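Local coordinates for mannosyl-glycoprotein endo-beta-N-acetylglucosamidase-like domain-containing protein (Pseudomonas protegens, PDB 4KT3), which acts as a type VI secretion effector, a glycoside hydrolase that attacks peptidoglycan and is paired with its own immunity protein, at the interface of chains A and B. Numbering follows the deposited sequence. Chains: chain A, Uncharacterized protein; chain B, Putative lipoprotein.

The interface of chains A and B. Residues chain A 86, 88, 125, 146-148; chain B 74-76.
B:Ala76, on a loop that the immunity protein inserts into the effector, presses its methyl group against the ring of A:Tyr147, a worked example of how a small-residue loop can wedge into a partner, a mode that would be expected to block the effector. B:Ala76 CB lies over one face of the phenol, displaced toward the rim, 3.3 Å from A:Tyr147 CE2. With its CG anti to the backbone N (chi1 176°), A:Tyr147 swings its ring beneath that methyl, and the phenol in turn points its CD2 edge at the face of A:Phe125, within chain A.

Backbone bonds fix the wedge on both flanks. B:Gly75 N donates to the carbonyl O of A:Tyr147 at 3.1 Å, approaching from above the carbonyl plane. Opposite, A:His88 N donates to B:Gly75 O at 2.9 Å and a fairly straight 158°. The imidazole of A:His88 turns one face to the B:Gly75–B:Ala76 peptide, with B:Ala76 N 3.6 Å above the ring plane, over its centre.

Against this close packing, the contacts of A:His88 ND1 and O are looser and bridged by water. Water 2 joins A:His88 ND1 (2.8 Å) to B:Ala74 O, where the direct bond is long and weak; water 1 links A:His88 O to B:Gly75 O, adding a second polar partner to that carbonyl.

The wedge belongs to the loop between strands 62-69 and 78-86 of chain B, and it enters among chain A loops, including the one following helix 135-144, with A:Phe125 reaching in from helix 114-129.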
# COMPACT_ATOMS: atom_id res chain seq x y z
N SER A 86 1.23 10.01 4.97
CA SER A 86 1.34 9.44 6.31
C SER A 86 2.36 10.18 7.18
O SER A 86 3.18 9.56 7.87
CB SER A 86 1.65 7.94 6.25
OG SER A 86 0.62 7.26 5.56
N HIS A 88 3.92 11.99 10.18
CA HIS A 88 3.86 12.06 11.63
C HIS A 88 3.54 13.49 12.06
O HIS A 88 3.99 14.47 11.45
CB HIS A 88 5.20 11.62 12.24
CG HIS A 88 5.49 10.16 12.08
ND1 HIS A 88 6.69 9.60 12.46
CD2 HIS A 88 4.74 9.15 11.58
CE1 HIS A 88 6.67 8.30 12.21
NE2 HIS A 88 5.50 8.00 11.67
N PHE A 125 10.27 18.15 3.74
CA PHE A 125 11.24 17.25 3.09
C PHE A 125 11.63 17.70 1.67
O PHE A 125 12.46 17.06 1.03
CB PHE A 125 10.66 15.82 3.06
CG PHE A 125 10.46 15.26 4.43
CD1 PHE A 125 11.55 14.84 5.18
CD2 PHE A 125 9.21 15.21 5.01
CE1 PHE A 125 11.39 14.36 6.45
CE2 PHE A 125 9.04 14.72 6.28
CZ PHE A 125 10.14 14.30 7.00
N GLY A 146 15.45 11.43 6.48
CA GLY A 146 14.75 10.93 7.66
C GLY A 146 13.24 10.79 7.49
O GLY A 146 12.53 10.53 8.46
N TYR A 147 12.73 10.97 6.28
CA TYR A 147 11.32 10.72 6.03
C TYR A 147 10.95 9.29 6.46
O TYR A 147 9.97 9.07 7.18
CB TYR A 147 11.01 10.92 4.54
CG TYR A 147 9.58 10.60 4.15
CD1 TYR A 147 9.24 9.35 3.65
CD2 TYR A 147 8.58 11.53 4.31
CE1 TYR A 147 7.92 9.07 3.28
CE2 TYR A 147 7.26 11.26 3.96
CZ TYR A 147 6.94 10.03 3.44
OH TYR A 147 5.64 9.74 3.09
N ASN A 148 11.73 8.33 5.98
CA ASN A 148 11.67 6.95 6.45
C ASN A 148 13.10 6.56 6.76
O ASN A 148 14.02 7.06 6.12
CB ASN A 148 11.15 5.99 5.37
CG ASN A 148 9.65 6.05 5.15
OD1 ASN A 148 8.88 6.66 5.90
ND2 ASN A 148 9.25 5.37 4.13
N ALA B 74 11.81 8.55 12.29
CA ALA B 74 11.30 8.92 10.98
C ALA B 74 10.30 10.07 11.09
O ALA B 74 9.98 10.54 12.20
CB ALA B 74 10.67 7.73 10.30
N GLY B 75 9.86 10.56 9.95
CA GLY B 75 8.88 11.63 9.91
C GLY B 75 7.55 11.19 9.31
O GLY B 75 6.62 11.99 9.26
N ALA B 76 7.47 9.92 8.91
CA ALA B 76 6.26 9.38 8.27
C ALA B 76 6.26 7.87 8.39
O ALA B 76 7.29 7.26 8.66
CB ALA B 76 6.23 9.78 6.79
O HOH W 1 6.10 14.69 9.92
O HOH W 2 8.22 10.76 14.43